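Local coordinates for protein diguanylate cyclase (Pseudomonas aeruginosa, PDB 5M3C) that pairs a GGDEF domain with an EAL domain and holds guanosine-5'-triphosphate in the first and a calcium ion in each, at residues B[6-11]-B[56-61]; B[65-70]-B[112-117]. All coordinates share one frame; numbering follows the deposited sequence.

How the contacts relate
Contact 1 and contact 2 share helix 54-70 of the GGDEF domain, and their centres lie about 10 Å apart. The N-terminal loop 6-11 and strand 114-116 thus pack against the same helix, with both segments of contact 1 coming earlier in the chain than those of contact 2. The two also touch: Leu-11 CD2 lies 3.6 Å from Ala-65 CB, and Leu-60 CD2 lies 3.9 Å from Phe-114 CB. Contact 1 reaches the nucleotide pocket through Gly-57, Asp-58 and Leu-61. Contact 2 stands back from it, with the Phe-114 side chain about 13 Å from the GTP and about 13 Å from the calcium ion of this domain.

Contact 1 (B[6-11]-B[56-61]); sequences DPLTGL and IGDLLL. With GTP (guanosine-5'-triphosphate), chain I.
The carboxylate of Asp-58 has guanine at one oxygen and Leu-8 beside the other: OD1 meets the N1 and N2 groups of the GTP base, while OD2 has Leu-8 CG 4.3 Å away. The guanine ring carries the Leu-61 side chain over one face, with CD1 3.3 Å from N1 and close to C6 as well. The base is therefore met in two ways, by an acceptor at its N-H groups and by a methyl above its six-membered ring.

Both hydrogen bonds end on the same carboxylate oxygen. GTP N1 donates to Asp-58 OD1 over 2.8 Å with an N-H...O angle of 148°, and N2 donates to it over 2.9 Å at a comparable angle. Gly-57 passes its backbone over the exocyclic amine on the same face of the base as Leu-61, its C 3.7 Å from GTP N2. Asn-49 and Arg-158 are further partners of the nucleotide.

Away from the base the contact is light van der Waals packing, methyls against backbone carbonyls and one apolar pair, Leu-8 with Leu-61. Leu-8 extends its CG opposite the backbone N (chi1 -179°), which brings CD1 over the helix at 4.0 Å from Asp-58 O and 4.3 Å from Leu-61 CB. Thr-9 adds its methyl CG2, 4.2 Å from Leu-61 O. Within the loop, Asp-6 OD2 takes a weak bond from Thr-9 N and forms a salt bridge with Arg-80.

Because one oxygen of Asp-58 accepts from both N1 and N2, the carboxylate matches a donor pair that guanine offers and adenine lacks. The arrangement is consistent with base recognition by the helix, with Leu-8 packing beside the recognising residue without touching the nucleotide.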
ATOM      1  N   ASP B   6      31.024  -5.606  33.305  1.00 71.26           N
ATOM      2  CA  ASP B   6      29.663  -5.135  33.541  1.00 70.13           C
ATOM      3  C   ASP B   6      28.954  -6.122  34.456  1.00 70.38           C
ATOM      4  O   ASP B   6      28.888  -7.306  34.146  1.00 71.34           O
ATOM      5  CB  ASP B   6      28.898  -5.008  32.224  1.00 69.77           C
ATOM      6  CG  ASP B   6      27.480  -4.486  32.415  1.00 69.42           C
ATOM      7  OD1 ASP B   6      27.272  -3.625  33.295  1.00 68.72           O
ATOM      8  OD2 ASP B   6      26.574  -4.929  31.679  1.00 68.39           O
ATOM      9  N   PRO B   7      28.424  -5.643  35.593  1.00 70.16           N
ATOM     10  CA  PRO B   7      27.802  -6.569  36.539  1.00 69.55           C
ATOM     11  C   PRO B   7      26.622  -7.328  35.932  1.00 69.11           C
ATOM     12  O   PRO B   7      26.612  -8.559  35.930  1.00 69.48           O
ATOM     13  CB  PRO B   7      27.326  -5.654  37.675  1.00 69.79           C
ATOM     14  CG  PRO B   7      28.115  -4.397  37.531  1.00 69.87           C
ATOM     15  CD  PRO B   7      28.369  -4.248  36.064  1.00 70.10           C
ATOM     16  N   LEU B   8      25.650  -6.590  35.407  1.00 68.08           N
ATOM     17  CA  LEU B   8      24.405  -7.176  34.919  1.00 66.85           C
ATOM     18  C   LEU B   8      24.622  -8.212  33.811  1.00 65.59           C
ATOM     19  O   LEU B   8      24.103  -9.324  33.891  1.00 65.80           O
ATOM     20  CB  LEU B   8      23.464  -6.060  34.446  1.00 67.91           C
ATOM     21  CG  LEU B   8      22.076  -6.419  33.896  1.00 68.97           C
ATOM     22  CD1 LEU B   8      22.084  -6.449  32.376  1.00 69.25           C
ATOM     23  CD2 LEU B   8      21.552  -7.733  34.462  1.00 69.56           C
ATOM     24  N   THR B   9      25.392  -7.859  32.785  1.00 64.46           N
ATOM     25  CA  THR B   9      25.575  -8.751  31.636  1.00 63.74           C
ATOM     26  C   THR B   9      26.777  -9.682  31.778  1.00 63.70           C
ATOM     27  O   THR B   9      26.888 -10.674  31.055  1.00 64.39           O
ATOM     28  CB  THR B   9      25.749  -7.964  30.324  1.00 62.94           C
ATOM     29  OG1 THR B   9      26.811  -7.015  30.465  1.00 62.26           O
ATOM     30  CG2 THR B   9      24.470  -7.241  29.962  1.00 62.88           C
ATOM     31  N   GLY B  10      27.677  -9.354  32.699  1.00 61.90           N
ATOM     32  CA  GLY B  10      28.913 -10.112  32.869  1.00 60.64           C
ATOM     33  C   GLY B  10      29.914  -9.832  31.762  1.00 59.07           C
ATOM     34  O   GLY B  10      30.965 -10.468  31.691  1.00 58.49           O
ATOM     35  N   LEU B  11      29.586  -8.877  30.897  1.00 58.29           N
ATOM     36  CA  LEU B  11      30.452  -8.511  29.776  1.00 57.99           C
ATOM     37  C   LEU B  11      31.515  -7.498  30.183  1.00 57.49           C
ATOM     38  O   LEU B  11      31.322  -6.731  31.126  1.00 59.36           O
ATOM     39  CB  LEU B  11      29.623  -7.927  28.631  1.00 58.08           C
ATOM     40  CG  LEU B  11      29.382  -8.819  27.412  1.00 58.68           C
ATOM     41  CD1 LEU B  11      29.028 -10.245  27.810  1.00 58.69           C
ATOM     42  CD2 LEU B  11      28.293  -8.203  26.545  1.00 58.59           C
ATOM     43  N   ILE B  56      12.166  -7.111  32.902  1.00 76.26           N
ATOM     44  CA  ILE B  56      12.175  -7.901  31.670  1.00 73.38           C
ATOM     45  C   ILE B  56      13.289  -7.437  30.730  1.00 70.93           C
ATOM     46  O   ILE B  56      14.032  -8.253  30.173  1.00 70.98           O
ATOM     47  CB  ILE B  56      10.823  -7.809  30.934  1.00 72.15           C
ATOM     48  N   GLY B  57      13.394  -6.121  30.560  1.00 67.55           N
ATOM     49  CA  GLY B  57      14.429  -5.517  29.722  1.00 64.78           C
ATOM     50  C   GLY B  57      15.840  -5.924  30.109  1.00 62.81           C
ATOM     51  O   GLY B  57      16.683  -6.146  29.244  1.00 60.49           O
ATOM     52  N   ASP B  58      16.100  -6.011  31.411  1.00 62.06           N
ATOM     53  CA  ASP B  58      17.397  -6.456  31.916  1.00 61.31           C
ATOM     54  C   ASP B  58      17.682  -7.874  31.451  1.00 61.11           C
ATOM     55  O   ASP B  58      18.757  -8.164  30.920  1.00 62.39           O
ATOM     56  CB  ASP B  58      17.434  -6.410  33.448  1.00 61.38           C
ATOM     57  CG  ASP B  58      17.795  -5.038  33.987  1.00 61.44           C
ATOM     58  OD1 ASP B  58      17.641  -4.043  33.246  1.00 60.77           O
ATOM     59  OD2 ASP B  58      18.233  -4.957  35.157  1.00 61.12           O
ATOM     60  N   LEU B  59      16.712  -8.758  31.667  1.00 61.04           N
ATOM     61  CA  LEU B  59      16.810 -10.139  31.209  1.00 60.63           C
ATOM     62  C   LEU B  59      17.046 -10.174  29.700  1.00 59.46           C
ATOM     63  O   LEU B  59      17.840 -10.976  29.202  1.00 59.04           O
ATOM     64  CB  LEU B  59      15.537 -10.913  31.569  1.00 60.71           C
ATOM     65  N   LEU B  60      16.357  -9.294  28.976  1.00 58.44           N
ATOM     66  CA  LEU B  60      16.551  -9.188  27.532  1.00 57.88           C
ATOM     67  C   LEU B  60      17.978  -8.773  27.180  1.00 57.92           C
ATOM     68  O   LEU B  60      18.588  -9.347  26.279  1.00 59.29           O
ATOM     69  CB  LEU B  60      15.556  -8.201  26.921  1.00 57.44           C
ATOM     70  CG  LEU B  60      14.127  -8.721  26.761  1.00 57.92           C
ATOM     71  CD1 LEU B  60      13.243  -7.653  26.137  1.00 58.40           C
ATOM     72  CD2 LEU B  60      14.102  -9.990  25.923  1.00 58.03           C
ATOM     73  N   LEU B  61      18.508  -7.776  27.881  1.00 57.27           N
ATOM     74  CA  LEU B  61      19.881  -7.333  27.649  1.00 56.50           C
ATOM     75  C   LEU B  61      20.858  -8.464  27.945  1.00 56.98           C
ATOM     76  O   LEU B  61      21.750  -8.757  27.144  1.00 57.22           O
ATOM     77  CB  LEU B  61      20.217  -6.120  28.518  1.00 56.22           C
ATOM     78  CG  LEU B  61      19.524  -4.809  28.141  1.00 55.93           C
ATOM     79  CD1 LEU B  61      19.771  -3.748  29.203  1.00 55.75           C
ATOM     80  CD2 LEU B  61      19.994  -4.329  26.779  1.00 55.70           C
TER
HETATM   81  PG  GTP I1303      16.821   4.037  18.843  1.00 48.00           P
HETATM   82  O1G GTP I1303      16.644   5.433  18.293  1.00 45.84           O
HETATM   83  O2G GTP I1303      16.572   2.932  17.846  1.00 48.83           O
HETATM   84  O3G GTP I1303      18.078   3.846  19.657  1.00 48.05           O
HETATM   85  O3B GTP I1303      15.607   3.829  19.881  1.00 49.49           O
HETATM   86  PB  GTP I1303      15.865   3.642  21.460  1.00 50.80           P
HETATM   87  O1B GTP I1303      14.545   3.784  22.179  1.00 51.00           O
HETATM   88  O2B GTP I1303      16.694   2.397  21.673  1.00 50.35           O
HETATM   89  O3A GTP I1303      16.750   4.955  21.769  1.00 51.65           O
HETATM   90  PA  GTP I1303      17.829   5.019  22.962  1.00 51.91           P
HETATM   91  O1A GTP I1303      17.931   6.450  23.433  1.00 52.52           O
HETATM   92  O2A GTP I1303      19.076   4.274  22.541  1.00 52.35           O
HETATM   93  O5' GTP I1303      17.112   4.174  24.116  1.00 51.85           O
HETATM   94  C5' GTP I1303      17.911   3.396  24.990  1.00 53.09           C
HETATM   95  C4' GTP I1303      16.977   2.659  25.927  1.00 54.11           C
HETATM   96  O4' GTP I1303      17.687   1.606  26.580  1.00 54.12           O
HETATM   97  C3' GTP I1303      16.426   3.590  27.001  1.00 54.91           C
HETATM   98  O3' GTP I1303      14.995   3.592  26.986  1.00 56.13           O
HETATM   99  C2' GTP I1303      16.953   3.030  28.306  1.00 54.68           C
HETATM  100  O2' GTP I1303      15.982   3.091  29.352  1.00 55.23           O
HETATM  101  C1' GTP I1303      17.296   1.596  27.950  1.00 54.27           C
HETATM  102  N9  GTP I1303      18.368   1.090  28.828  1.00 53.67           N
HETATM  103  C8  GTP I1303      19.631   1.544  28.897  1.00 53.80           C
HETATM  104  N7  GTP I1303      20.330   0.838  29.824  1.00 54.30           N
HETATM  105  C5  GTP I1303      19.500  -0.079  30.354  1.00 53.89           C
HETATM  106  C6  GTP I1303      19.587  -1.142  31.376  1.00 53.97           C
HETATM  107  O6  GTP I1303      20.658  -1.350  31.981  1.00 54.88           O
HETATM  108  N1  GTP I1303      18.491  -1.874  31.629  1.00 54.09           N
HETATM  109  C2  GTP I1303      17.327  -1.666  30.983  1.00 53.70           C
HETATM  110  N2  GTP I1303      16.259  -2.442  31.288  1.00 53.94           N
HETATM  111  N3  GTP I1303      17.178  -0.709  30.036  1.00 53.23           N
HETATM  112  C4  GTP I1303      18.207   0.094  29.691  1.00 53.54           C

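Contact 2 (B[65-70]-B[112-117]); sequences AERLRD and APFQAD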
ATOM      1  N   ALA B  65      23.278 -10.105  25.210  1.00 63.24           N
ATOM      2  CA  ALA B  65      24.719 -10.115  25.434  1.00 65.13           C
ATOM      3  C   ALA B  65      25.291 -11.515  25.250  1.00 66.27           C
ATOM      4  O   ALA B  65      26.284 -11.707  24.546  1.00 65.34           O
ATOM      5  CB  ALA B  65      25.031  -9.600  26.830  1.00 66.02           C
ATOM      6  N   GLU B  66      24.653 -12.492  25.887  1.00 67.91           N
ATOM      7  CA  GLU B  66      25.130 -13.869  25.854  1.00 68.93           C
ATOM      8  C   GLU B  66      25.062 -14.474  24.452  1.00 66.89           C
ATOM      9  O   GLU B  66      25.933 -15.256  24.074  1.00 67.28           O
ATOM     10  CB  GLU B  66      24.344 -14.725  26.853  1.00 71.07           C
ATOM     11  CG  GLU B  66      24.623 -14.357  28.305  1.00 73.82           C
ATOM     12  CD  GLU B  66      23.703 -15.055  29.290  1.00 76.07           C
ATOM     13  OE1 GLU B  66      22.768 -15.757  28.851  1.00 78.02           O
ATOM     14  OE2 GLU B  66      23.916 -14.894  30.513  1.00 77.76           O
ATOM     15  N   ARG B  67      24.046 -14.106  23.677  1.00 64.78           N
ATOM     16  CA  ARG B  67      23.897 -14.656  22.328  1.00 63.66           C
ATOM     17  C   ARG B  67      24.939 -14.103  21.357  1.00 63.57           C
ATOM     18  O   ARG B  67      25.365 -14.803  20.441  1.00 66.16           O
ATOM     19  CB  ARG B  67      22.497 -14.400  21.774  1.00 62.30           C
ATOM     20  CG  ARG B  67      22.251 -15.104  20.449  1.00 61.26           C
ATOM     21  CD  ARG B  67      20.837 -14.891  19.943  1.00 60.73           C
ATOM     22  NE  ARG B  67      19.846 -15.482  20.833  1.00 60.55           N
ATOM     23  CZ  ARG B  67      18.535 -15.440  20.622  1.00 60.49           C
ATOM     24  NH1 ARG B  67      18.054 -14.833  19.542  1.00 59.45           N
ATOM     25  NH2 ARG B  67      17.706 -16.006  21.492  1.00 60.15           N
ATOM     26  N   LEU B  68      25.335 -12.849  21.544  1.00 62.88           N
ATOM     27  CA  LEU B  68      26.385 -12.259  20.719  1.00 62.11           C
ATOM     28  C   LEU B  68      27.729 -12.900  21.046  1.00 62.35           C
ATOM     29  O   LEU B  68      28.514 -13.222  20.151  1.00 61.03           O
ATOM     30  CB  LEU B  68      26.457 -10.747  20.932  1.00 61.58           C
ATOM     31  CG  LEU B  68      25.375  -9.930  20.224  1.00 60.53           C
ATOM     32  CD1 LEU B  68      25.243  -8.563  20.873  1.00 60.34           C
ATOM     33  N   ARG B  69      27.982 -13.093  22.336  1.00 64.10           N
ATOM     34  CA  ARG B  69      29.199 -13.751  22.793  1.00 65.65           C
ATOM     35  C   ARG B  69      29.420 -15.040  22.002  1.00 67.60           C
ATOM     36  O   ARG B  69      30.516 -15.290  21.496  1.00 67.96           O
ATOM     37  CB  ARG B  69      29.101 -14.056  24.292  1.00 65.12           C
ATOM     38  CG  ARG B  69      30.437 -14.254  24.988  1.00 64.57           C
ATOM     39  CD  ARG B  69      30.256 -14.401  26.492  1.00 64.39           C
ATOM     40  N   ASP B  70      28.359 -15.838  21.885  1.00 69.47           N
ATOM     41  CA  ASP B  70      28.413 -17.132  21.201  1.00 70.67           C
ATOM     42  C   ASP B  70      28.707 -17.004  19.707  1.00 71.08           C
ATOM     43  O   ASP B  70      29.186 -17.951  19.080  1.00 74.29           O
ATOM     44  CB  ASP B  70      27.088 -17.882  21.381  1.00 71.50           C
ATOM     45  CG  ASP B  70      26.808 -18.241  22.828  1.00 73.27           C
ATOM     46  OD1 ASP B  70      27.694 -18.023  23.681  1.00 75.24           O
ATOM     47  OD2 ASP B  70      25.699 -18.742  23.112  1.00 74.04           O
ATOM     48  N   ALA B 112      15.998 -14.514  15.642  1.00 61.24           N
ATOM     49  CA  ALA B 112      15.227 -15.256  16.632  1.00 63.47           C
ATOM     50  C   ALA B 112      14.887 -14.354  17.816  1.00 65.14           C
ATOM     51  O   ALA B 112      15.619 -13.410  18.116  1.00 65.79           O
ATOM     52  CB  ALA B 112      16.005 -16.475  17.103  1.00 63.05           C
ATOM     53  N   PRO B 113      13.774 -14.649  18.502  1.00 66.42           N
ATOM     54  CA  PRO B 113      13.416 -13.858  19.668  1.00 66.73           C
ATOM     55  C   PRO B 113      14.297 -14.224  20.850  1.00 66.94           C
ATOM     56  O   PRO B 113      15.100 -15.152  20.756  1.00 66.21           O
ATOM     57  CB  PRO B 113      11.962 -14.255  19.929  1.00 67.27           C
ATOM     58  CG  PRO B 113      11.822 -15.629  19.359  1.00 67.52           C
ATOM     59  CD  PRO B 113      12.907 -15.828  18.337  1.00 67.23           C
ATOM     60  N   PHE B 114      14.151 -13.499  21.951  1.00 67.74           N
ATOM     61  CA  PHE B 114      14.954 -13.748  23.139  1.00 68.04           C
ATOM     62  C   PHE B 114      14.051 -14.125  24.304  1.00 69.66           C
ATOM     63  O   PHE B 114      12.942 -13.611  24.432  1.00 69.41           O
ATOM     64  CB  PHE B 114      15.799 -12.520  23.475  1.00 66.69           C
ATOM     65  CG  PHE B 114      16.766 -12.138  22.388  1.00 65.77           C
ATOM     66  CD1 PHE B 114      16.333 -11.435  21.273  1.00 65.14           C
ATOM     67  CD2 PHE B 114      18.106 -12.485  22.476  1.00 65.19           C
ATOM     68  CE1 PHE B 114      17.218 -11.084  20.270  1.00 64.69           C
ATOM     69  CE2 PHE B 114      18.995 -12.135  21.476  1.00 64.50           C
ATOM     70  CZ  PHE B 114      18.551 -11.433  20.371  1.00 64.42           C
ATOM     71  N   GLN B 115      14.536 -15.022  25.155  1.00 72.83           N
ATOM     72  CA  GLN B 115      13.702 -15.615  26.192  1.00 75.97           C
ATOM     73  C   GLN B 115      13.810 -14.878  27.526  1.00 77.61           C
ATOM     74  O   GLN B 115      14.877 -14.840  28.142  1.00 77.23           O
ATOM     75  CB  GLN B 115      14.076 -17.088  26.382  1.00 77.70           C
ATOM     76  CG  GLN B 115      12.895 -17.984  26.723  1.00 79.56           C
ATOM     77  CD  GLN B 115      12.055 -18.338  25.506  1.00 80.74           C
ATOM     78  OE1 GLN B 115      12.576 -18.480  24.397  1.00 80.78           O
ATOM     79  NE2 GLN B 115      10.750 -18.488  25.708  1.00 80.89           N
ATOM     80  N   ALA B 116      12.694 -14.294  27.960  1.00 79.56           N
ATOM     81  CA  ALA B 116      12.600 -13.653  29.273  1.00 80.60           C
ATOM     82  C   ALA B 116      11.364 -14.182  29.997  1.00 81.54           C
ATOM     83  O   ALA B 116      10.265 -14.170  29.446  1.00 80.33           O
ATOM     84  CB  ALA B 116      12.530 -12.142  29.128  1.00 81.82           C
ATOM     85  N   ASP B 117      11.558 -14.622  31.241  1.00 84.01           N
ATOM     86  CA  ASP B 117      10.570 -15.439  31.965  1.00 85.15           C
ATOM     87  C   ASP B 117       9.844 -16.414  31.028  1.00 85.99           C
ATOM     88  O   ASP B 117      10.490 -17.190  30.320  1.00 86.73           O
ATOM     89  CB  ASP B 117       9.591 -14.584  32.798  1.00 85.34           C
ATOM     90  CG  ASP B 117       9.171 -13.301  32.104  1.00 85.93           C
ATOM     91  OD1 ASP B 117       8.459 -13.370  31.078  1.00 85.35           O
ATOM     92  OD2 ASP B 117       9.534 -12.215  32.606  1.00 86.68           O
TER
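Helix 54-70 of the GGDEF domain runs past the short strand 114-116, which pairs antiparallel with strand 119-132 to form a hairpin; Phe-114 shares backbone hydrogen bonds with Phe-121. The nearest CA atoms across the two segments, of Arg-67 and Phe-114, are 9.0 Å apart, so side chains bridge the gap. Arg-67 does most of this. Its chain, extended as far as CD, bends at chi3 (-64°), which lays the guanidinium across the Phe-114 ring.

The two flat groups are nearly parallel, with planes 14° apart and centres 3.8 Å apart, a cation-pi stack displaced toward the ring rim. Phe-114 covers one face of the guanidinium, while the backbone carbonyls of Ala-112 and Pro-113 sit at its edge. NH1 makes only weak bonds to these two oxygens and has a further hydrogen bond to Ala-109 O. The guanidinium thus ties helix 54-70 to the chain entering the strand, and the stack and the carbonyls together fix its rotation. Pro-113 also packs on Gly-10 of the second subunit. The straightest link is Arg-67 NH2 to Pro-113 O, 2.8 Å long with an N-H...O angle of 154°, the oxygen lying in the guanidinium plane.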